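Local coordinates for protein diaminopimelate decarboxylase (PDB 1TWI) that decarboxylates meso-diaminopimelate to L-lysine, the last step of lysine biosynthesis, working as a homodimer with pyridoxal 5'-phosphate as cofactor, at residues I120-D134 and T145-R158. Residues are numbered along the deposited sequence; the frame is centred on the assembly and turned at random.
Sequences IIMGIEANIRAFNVD and TAKELGETANVAFR
F131 and V133 pair in parallel with N154, A156 and R158 through four backbone hydrogen bonds. These join neighbouring strands of the pyridoxal-binding TIM-type barrel; helix 136-149 makes the beta-alpha-beta crossover between them. A156 N gives F131 O a nearly straight bond of 2.8 Å. R158 N closes the ladder on V133 O at 2.9 Å.

The packing is tight next to this ladder. On the barrel-interior face, N132 OD1 lies 3.3 Å from A156 CB, while N132 ND2 bonds N111. On the helix-covered face, V133 CG2 touches V155 CG1 at 3.8 Å. One face of the F131 ring is covered by I128 CD1, and its edge meets N154 O.

I124 joins the helices to the start of the second strand, where its CG1 lies 4.1 Å from A153 CB. CG1 stands anti to the carbonyl carbon (chi1 -67°), and CD1 reaches A146 CA at 3.7 Å. Its other branch, CG2, touches L149 CD1 at 3.7 Å and also E151 CB. T145 CG2 fits against I120 and I121.

The outer end is looser. There L149 lies partly exposed beside the bent chain of E125, and E151 is exposed. N127 and G150, both with positive phi, form Schellman motifs just after the helices.

At the other end, one water links D134 OD2 to R158 NH1, and R158 touches the cofactor. D134 also bonds G181 N and forms a salt bridge to K310 of the second subunit. The apolar packing between the helices thus gives way to a polar end, where the water-linked charges probably steady R158 beside the pyridoxal phosphate.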
ATOM      1  N   ILE A 120      -3.680  20.324 -15.474  1.00 11.90           N
ATOM      2  CA  ILE A 120      -3.579  21.794 -15.510  1.00 13.28           C
ATOM      3  C   ILE A 120      -4.843  22.394 -16.207  1.00 13.18           C
ATOM      4  O   ILE A 120      -5.394  23.399 -15.742  1.00 12.03           O
ATOM      5  CB  ILE A 120      -2.251  22.198 -16.207  1.00 14.73           C
ATOM      6  CG1 ILE A 120      -1.092  21.857 -15.235  1.00 14.54           C
ATOM      7  CG2 ILE A 120      -2.229  23.725 -16.549  1.00 15.71           C
ATOM      8  CD1 ILE A 120       0.253  21.619 -15.878  1.00 17.21           C
ATOM      9  N   ILE A 121      -5.314  21.740 -17.283  1.00 12.53           N
ATOM     10  CA  ILE A 121      -6.508  22.230 -17.996  1.00 11.89           C
ATOM     11  C   ILE A 121      -7.630  22.224 -16.994  1.00 11.79           C
ATOM     12  O   ILE A 121      -8.421  23.191 -16.906  1.00 13.95           O
ATOM     13  CB  ILE A 121      -6.894  21.288 -19.223  1.00 11.85           C
ATOM     14  CG1 ILE A 121      -5.974  21.582 -20.427  1.00 13.79           C
ATOM     15  CG2 ILE A 121      -8.341  21.490 -19.649  1.00 11.88           C
ATOM     16  CD1 ILE A 121      -5.837  20.389 -21.459  1.00 16.35           C
ATOM     17  N   MET A 122      -7.713  21.156 -16.208  1.00 11.91           N
ATOM     18  CA  MET A 122      -8.787  21.046 -15.239  1.00 12.49           C
ATOM     19  C   MET A 122      -8.752  22.133 -14.192  1.00 12.70           C
ATOM     20  O   MET A 122      -9.805  22.701 -13.860  1.00 12.79           O
ATOM     21  CB  MET A 122      -8.754  19.665 -14.557  1.00 15.92           C
ATOM     22  CG  MET A 122      -9.889  19.407 -13.565  1.00 18.45           C
ATOM     23  SD  MET A 122      -9.839  17.658 -12.833  1.00 25.74           S
ATOM     24  CE  MET A 122      -9.092  16.937 -14.119  1.00 16.24           C
ATOM     25  N   GLY A 123      -7.559  22.410 -13.647  1.00 11.59           N
ATOM     26  CA  GLY A 123      -7.465  23.464 -12.638  1.00 11.41           C
ATOM     27  C   GLY A 123      -7.785  24.843 -13.225  1.00 11.01           C
ATOM     28  O   GLY A 123      -8.368  25.705 -12.539  1.00 12.68           O
ATOM     29  N   ILE A 124      -7.387  25.077 -14.474  1.00 12.42           N
ATOM     30  CA  ILE A 124      -7.645  26.381 -15.072  1.00 13.18           C
ATOM     31  C   ILE A 124      -9.137  26.535 -15.312  1.00 13.63           C
ATOM     32  O   ILE A 124      -9.721  27.573 -14.972  1.00 13.53           O
ATOM     33  CB  ILE A 124      -6.833  26.581 -16.369  1.00 13.99           C
ATOM     34  CG1 ILE A 124      -5.324  26.642 -16.016  1.00 15.46           C
ATOM     35  CG2 ILE A 124      -7.349  27.815 -17.088  1.00 13.16           C
ATOM     36  CD1 ILE A 124      -4.340  26.688 -17.240  1.00 15.12           C
ATOM     37  N   GLU A 125      -9.771  25.502 -15.839  1.00 14.93           N
ATOM     38  CA  GLU A 125     -11.226  25.543 -16.081  1.00 17.34           C
ATOM     39  C   GLU A 125     -12.014  25.712 -14.748  1.00 18.79           C
ATOM     40  O   GLU A 125     -13.062  26.375 -14.699  1.00 18.94           O
ATOM     41  CB  GLU A 125     -11.679  24.243 -16.757  1.00 18.75           C
ATOM     42  CG  GLU A 125     -11.301  24.076 -18.248  1.00 23.95           C
ATOM     43  CD  GLU A 125     -11.966  25.104 -19.177  1.00 26.23           C
ATOM     44  OE1 GLU A 125     -13.093  25.533 -18.902  1.00 28.16           O
ATOM     45  OE2 GLU A 125     -11.360  25.469 -20.194  1.00 31.57           O
ATOM     46  N   ALA A 126     -11.513  25.115 -13.673  1.00 18.72           N
ATOM     47  CA  ALA A 126     -12.176  25.243 -12.371  1.00 19.24           C
ATOM     48  C   ALA A 126     -11.777  26.531 -11.656  1.00 20.51           C
ATOM     49  O   ALA A 126     -12.295  26.799 -10.575  1.00 21.87           O
ATOM     50  CB  ALA A 126     -11.837  24.073 -11.477  1.00 18.18           C
ATOM     51  N   ASN A 127     -10.841  27.283 -12.223  1.00 20.33           N
ATOM     52  CA  ASN A 127     -10.365  28.576 -11.673  1.00 21.26           C
ATOM     53  C   ASN A 127      -9.947  28.465 -10.189  1.00 20.00           C
ATOM     54  O   ASN A 127     -10.391  29.255  -9.311  1.00 18.45           O
ATOM     55  CB  ASN A 127     -11.471  29.649 -11.875  1.00 24.85           C
ATOM     56  CG  ASN A 127     -11.010  31.087 -11.534  1.00 27.61           C
ATOM     57  OD1 ASN A 127      -9.863  31.523 -11.812  1.00 29.28           O
ATOM     58  ND2 ASN A 127     -11.925  31.835 -10.947  1.00 31.29           N
ATOM     59  N   ILE A 128      -9.089  27.481  -9.916  1.00 17.08           N
ATOM     60  CA  ILE A 128      -8.623  27.254  -8.560  1.00 13.94           C
ATOM     61  C   ILE A 128      -7.825  28.478  -8.107  1.00 15.20           C
ATOM     62  O   ILE A 128      -7.297  29.258  -8.933  1.00 16.85           O
ATOM     63  CB  ILE A 128      -7.748  25.989  -8.487  1.00 12.94           C
ATOM     64  CG1 ILE A 128      -6.586  26.058  -9.494  1.00 12.96           C
ATOM     65  CG2 ILE A 128      -8.607  24.740  -8.757  1.00  8.91           C
ATOM     66  CD1 ILE A 128      -5.603  24.823  -9.339  1.00 13.87           C
ATOM     67  N   ARG A 129      -7.747  28.666  -6.810  1.00 12.51           N
ATOM     68  CA  ARG A 129      -6.972  29.781  -6.242  1.00 13.52           C
ATOM     69  C   ARG A 129      -5.505  29.801  -6.759  1.00 14.11           C
ATOM     70  O   ARG A 129      -4.941  30.852  -7.078  1.00 14.00           O
ATOM     71  CB  ARG A 129      -6.954  29.645  -4.717  1.00 14.41           C
ATOM     72  CG  ARG A 129      -6.454  30.952  -4.033  1.00 14.34           C
ATOM     73  CD  ARG A 129      -6.181  30.721  -2.492  1.00 13.55           C
ATOM     74  NE  ARG A 129      -5.775  32.000  -1.909  1.00 10.83           N
ATOM     75  CZ  ARG A 129      -6.608  32.970  -1.528  1.00 16.56           C
ATOM     76  NH1 ARG A 129      -6.116  34.112  -1.038  1.00 14.05           N
ATOM     77  NH2 ARG A 129      -7.933  32.794  -1.586  1.00 14.52           N
ATOM     78  N   ALA A 130      -4.882  28.631  -6.810  1.00 13.10           N
ATOM     79  CA  ALA A 130      -3.514  28.541  -7.316  1.00 13.01           C
ATOM     80  C   ALA A 130      -2.984  27.149  -7.544  1.00 11.60           C
ATOM     81  O   ALA A 130      -3.384  26.197  -6.865  1.00 11.28           O
ATOM     82  CB  ALA A 130      -2.526  29.218  -6.362  1.00 14.64           C
ATOM     83  N   PHE A 131      -2.073  27.058  -8.505  1.00 10.41           N
ATOM     84  CA  PHE A 131      -1.289  25.850  -8.666  1.00 11.55           C
ATOM     85  C   PHE A 131      -0.027  26.214  -7.791  1.00 11.70           C
ATOM     86  O   PHE A 131       0.564  27.312  -7.975  1.00 12.57           O
ATOM     87  CB  PHE A 131      -0.783  25.721 -10.096  1.00 11.85           C
ATOM     88  CG  PHE A 131      -1.856  25.325 -11.073  1.00 13.16           C
ATOM     89  CD1 PHE A 131      -2.164  23.988 -11.284  1.00 12.09           C
ATOM     90  CD2 PHE A 131      -2.577  26.315 -11.766  1.00 12.85           C
ATOM     91  CE1 PHE A 131      -3.173  23.625 -12.175  1.00 13.01           C
ATOM     92  CE2 PHE A 131      -3.611  25.973 -12.678  1.00 14.70           C
ATOM     93  CZ  PHE A 131      -3.903  24.626 -12.883  1.00 13.49           C
ATOM     94  N   ASN A 132       0.387  25.326  -6.872  1.00 11.34           N
ATOM     95  CA  ASN A 132       1.624  25.561  -6.118  1.00 10.41           C
ATOM     96  C   ASN A 132       2.681  24.903  -7.002  1.00 11.83           C
ATOM     97  O   ASN A 132       2.862  23.686  -6.970  1.00 12.15           O
ATOM     98  CB  ASN A 132       1.560  24.885  -4.739  1.00 12.13           C
ATOM     99  CG  ASN A 132       0.531  25.547  -3.801  1.00 12.59           C
ATOM    100  OD1 ASN A 132       0.159  26.717  -3.988  1.00 11.62           O
ATOM    101  ND2 ASN A 132       0.104  24.805  -2.747  1.00 12.46           N
ATOM    102  N   VAL A 133       3.378  25.722  -7.790  1.00 11.50           N
ATOM    103  CA  VAL A 133       4.356  25.266  -8.779  1.00 11.15           C
ATOM    104  C   VAL A 133       5.541  24.617  -8.169  1.00 11.77           C
ATOM    105  O   VAL A 133       6.173  25.188  -7.291  1.00 11.16           O
ATOM    106  CB  VAL A 133       4.845  26.428  -9.654  1.00 13.24           C
ATOM    107  CG1 VAL A 133       5.938  25.950 -10.622  1.00 15.00           C
ATOM    108  CG2 VAL A 133       3.655  27.008 -10.415  1.00  9.70           C
ATOM    109  N   ASP A 134       5.872  23.436  -8.687  1.00 10.73           N
ATOM    110  CA  ASP A 134       6.928  22.646  -8.099  1.00 11.82           C
ATOM    111  C   ASP A 134       8.275  22.744  -8.795  1.00 11.37           C
ATOM    112  O   ASP A 134       9.301  22.428  -8.199  1.00 11.14           O
ATOM    113  CB  ASP A 134       6.471  21.180  -8.070  1.00 12.93           C
ATOM    114  CG  ASP A 134       7.542  20.248  -7.531  1.00 15.55           C
ATOM    115  OD1 ASP A 134       8.409  19.769  -8.328  1.00 14.77           O
ATOM    116  OD2 ASP A 134       7.529  20.018  -6.289  1.00 14.76           O
ATOM    117  N   THR A 145      -0.243  26.135 -21.329  1.00 14.31           N
ATOM    118  CA  THR A 145      -1.622  25.635 -21.312  1.00 14.34           C
ATOM    119  C   THR A 145      -2.637  26.766 -21.142  1.00 15.49           C
ATOM    120  O   THR A 145      -3.702  26.809 -21.816  1.00 15.10           O
ATOM    121  CB  THR A 145      -1.762  24.578 -20.195  1.00 13.46           C
ATOM    122  OG1 THR A 145      -0.797  23.555 -20.455  1.00 14.31           O
ATOM    123  CG2 THR A 145      -3.163  23.995 -20.178  1.00 15.48           C
ATOM    124  N   ALA A 146      -2.316  27.693 -20.245  1.00 14.41           N
ATOM    125  CA  ALA A 146      -3.169  28.860 -20.026  1.00 14.29           C
ATOM    126  C   ALA A 146      -3.260  29.615 -21.378  1.00 14.88           C
ATOM    127  O   ALA A 146      -4.330  30.103 -21.764  1.00 14.48           O
ATOM    128  CB  ALA A 146      -2.515  29.790 -18.924  1.00 12.49           C
ATOM    129  N   LYS A 147      -2.127  29.755 -22.064  1.00 16.19           N
ATOM    130  CA  LYS A 147      -2.127  30.440 -23.380  1.00 17.15           C
ATOM    131  C   LYS A 147      -3.082  29.678 -24.354  1.00 16.73           C
ATOM    132  O   LYS A 147      -3.901  30.305 -25.038  1.00 16.28           O
ATOM    133  CB  LYS A 147      -0.733  30.444 -23.983  1.00 16.79           C
ATOM    134  CG  LYS A 147      -0.651  31.101 -25.377  1.00 19.73           C
ATOM    135  CD  LYS A 147       0.740  30.855 -25.963  1.00 24.19           C
ATOM    136  CE  LYS A 147       1.069  31.702 -27.238  1.00 25.04           C
ATOM    137  NZ  LYS A 147       2.489  31.381 -27.700  1.00 25.79           N
ATOM    138  N   GLU A 148      -3.015  28.343 -24.374  1.00 15.54           N
ATOM    139  CA  GLU A 148      -3.900  27.593 -25.270  1.00 16.66           C
ATOM    140  C   GLU A 148      -5.396  27.809 -24.969  1.00 17.58           C
ATOM    141  O   GLU A 148      -6.231  27.924 -25.883  1.00 17.20           O
ATOM    142  CB  GLU A 148      -3.547  26.100 -25.225  1.00 16.70           C
ATOM    143  CG  GLU A 148      -2.198  25.807 -25.854  1.00 20.34           C
ATOM    144  CD  GLU A 148      -1.850  24.332 -25.807  1.00 23.18           C
ATOM    145  OE1 GLU A 148      -1.993  23.741 -24.695  1.00 23.64           O
ATOM    146  OE2 GLU A 148      -1.446  23.760 -26.860  1.00 22.57           O
ATOM    147  N   LEU A 149      -5.747  27.878 -23.693  1.00 15.58           N
ATOM    148  CA  LEU A 149      -7.146  28.084 -23.335  1.00 17.56           C
ATOM    149  C   LEU A 149      -7.564  29.580 -23.365  1.00 17.03           C
ATOM    150  O   LEU A 149      -8.706  29.896 -23.102  1.00 16.75           O
ATOM    151  CB  LEU A 149      -7.405  27.522 -21.919  1.00 16.00           C
ATOM    152  CG  LEU A 149      -7.094  26.059 -21.689  1.00 18.93           C
ATOM    153  CD1 LEU A 149      -7.369  25.682 -20.153  1.00 20.19           C
ATOM    154  CD2 LEU A 149      -7.987  25.248 -22.543  1.00 20.56           C
ATOM    155  N   GLY A 150      -6.636  30.497 -23.638  1.00 17.29           N
ATOM    156  CA  GLY A 150      -7.017  31.907 -23.655  1.00 19.57           C
ATOM    157  C   GLY A 150      -7.376  32.424 -22.234  1.00 20.33           C
ATOM    158  O   GLY A 150      -8.268  33.259 -22.042  1.00 19.24           O
ATOM    159  N   GLU A 151      -6.673  31.913 -21.234  1.00 20.35           N
ATOM    160  CA  GLU A 151      -6.920  32.275 -19.846  1.00 21.86           C
ATOM    161  C   GLU A 151      -5.619  32.684 -19.117  1.00 22.19           C
ATOM    162  O   GLU A 151      -4.546  32.644 -19.710  1.00 22.21           O
ATOM    163  CB  GLU A 151      -7.528  31.064 -19.137  1.00 25.48           C
ATOM    164  CG  GLU A 151      -8.951  30.731 -19.559  1.00 29.51           C
ATOM    165  CD  GLU A 151      -9.935  31.855 -19.246  1.00 32.86           C
ATOM    166  OE1 GLU A 151      -9.776  32.537 -18.210  1.00 34.50           O
ATOM    167  OE2 GLU A 151     -10.874  32.068 -20.037  1.00 36.94           O
ATOM    168  N   THR A 152      -5.719  33.078 -17.839  1.00 21.17           N
ATOM    169  CA  THR A 152      -4.537  33.419 -17.052  1.00 20.91           C
ATOM    170  C   THR A 152      -4.558  32.517 -15.796  1.00 21.50           C
ATOM    171  O   THR A 152      -5.510  32.602 -15.025  1.00 21.04           O
ATOM    172  CB  THR A 152      -4.553  34.898 -16.600  1.00 23.12           C
ATOM    173  OG1 THR A 152      -4.531  35.738 -17.764  1.00 20.90           O
ATOM    174  CG2 THR A 152      -3.260  35.235 -15.762  1.00 19.95           C
ATOM    175  N   ALA A 153      -3.551  31.645 -15.596  1.00 18.67           N
ATOM    176  CA  ALA A 153      -3.524  30.765 -14.403  1.00 17.94           C
ATOM    177  C   ALA A 153      -2.898  31.473 -13.193  1.00 17.25           C
ATOM    178  O   ALA A 153      -1.939  32.221 -13.336  1.00 17.52           O
ATOM    179  CB  ALA A 153      -2.696  29.493 -14.695  1.00 16.89           C
ATOM    180  N   ASN A 154      -3.432  31.223 -12.008  1.00 16.92           N
ATOM    181  CA  ASN A 154      -2.878  31.792 -10.790  1.00 16.53           C
ATOM    182  C   ASN A 154      -1.765  30.853 -10.357  1.00 15.30           C
ATOM    183  O   ASN A 154      -2.001  29.650 -10.292  1.00 15.75           O
ATOM    184  CB  ASN A 154      -3.982  31.833  -9.722  1.00 16.51           C
ATOM    185  CG  ASN A 154      -5.077  32.816 -10.108  1.00 19.43           C
ATOM    186  OD1 ASN A 154      -4.763  33.927 -10.512  1.00 18.49           O
ATOM    187  ND2 ASN A 154      -6.351  32.403 -10.017  1.00 22.55           N
ATOM    188  N   VAL A 155      -0.557  31.371 -10.100  1.00 14.57           N
ATOM    189  CA  VAL A 155       0.530  30.502  -9.665  1.00 11.87           C
ATOM    190  C   VAL A 155       1.183  30.965  -8.368  1.00 12.78           C
ATOM    191  O   VAL A 155       1.447  32.156  -8.202  1.00 11.11           O
ATOM    192  CB  VAL A 155       1.679  30.302 -10.738  1.00 11.81           C
ATOM    193  CG1 VAL A 155       1.138  29.386 -11.968  1.00 10.00           C
ATOM    194  CG2 VAL A 155       2.173  31.660 -11.270  1.00 11.41           C
ATOM    195  N   ALA A 156       1.364  29.997  -7.453  1.00 12.64           N
ATOM    196  CA  ALA A 156       2.078  30.187  -6.199  1.00 12.55           C
ATOM    197  C   ALA A 156       3.339  29.314  -6.447  1.00 12.30           C
ATOM    198  O   ALA A 156       3.404  28.563  -7.430  1.00 11.72           O
ATOM    199  CB  ALA A 156       1.235  29.643  -5.006  1.00 12.25           C
ATOM    200  N   PHE A 157       4.361  29.420  -5.606  1.00 10.35           N
ATOM    201  CA  PHE A 157       5.559  28.654  -5.839  1.00 10.33           C
ATOM    202  C   PHE A 157       5.932  27.891  -4.610  1.00 11.49           C
ATOM    203  O   PHE A 157       6.039  28.478  -3.522  1.00 11.36           O
ATOM    204  CB  PHE A 157       6.712  29.635  -6.241  1.00 12.02           C
ATOM    205  CG  PHE A 157       6.453  30.321  -7.537  1.00 11.62           C
ATOM    206  CD1 PHE A 157       5.532  31.360  -7.620  1.00 11.98           C
ATOM    207  CD2 PHE A 157       7.005  29.809  -8.701  1.00 12.21           C
ATOM    208  CE1 PHE A 157       5.142  31.875  -8.874  1.00 11.37           C
ATOM    209  CE2 PHE A 157       6.620  30.316  -9.966  1.00 13.52           C
ATOM    210  CZ  PHE A 157       5.706  31.327 -10.051  1.00 12.58           C
ATOM    211  N   ARG A 158       6.124  26.581  -4.753  1.00 12.38           N
ATOM    212  CA  ARG A 158       6.516  25.769  -3.588  1.00 12.46           C
ATOM    213  C   ARG A 158       8.036  25.916  -3.497  1.00 12.47           C
ATOM    214  O   ARG A 158       8.760  25.509  -4.390  1.00 11.98           O
ATOM    215  CB  ARG A 158       6.167  24.282  -3.788  1.00 10.69           C
ATOM    216  CG  ARG A 158       6.674  23.413  -2.649  1.00 11.37           C
ATOM    217  CD  ARG A 158       6.196  21.944  -2.757  1.00 11.58           C
ATOM    218  NE  ARG A 158       6.549  21.202  -1.534  1.00  8.91           N
ATOM    219  CZ  ARG A 158       6.118  19.983  -1.245  1.00 10.82           C
ATOM    220  NH1 ARG A 158       5.317  19.346  -2.094  1.00  8.23           N
ATOM    221  NH2 ARG A 158       6.487  19.405  -0.102  1.00 11.89           N
TER
HETATM  222  O   HOH W   1      -5.778  29.297 -11.676  1.00 27.19           O
HETATM  223  O   HOH W   2       5.066  19.689  -4.943  1.00 11.42           O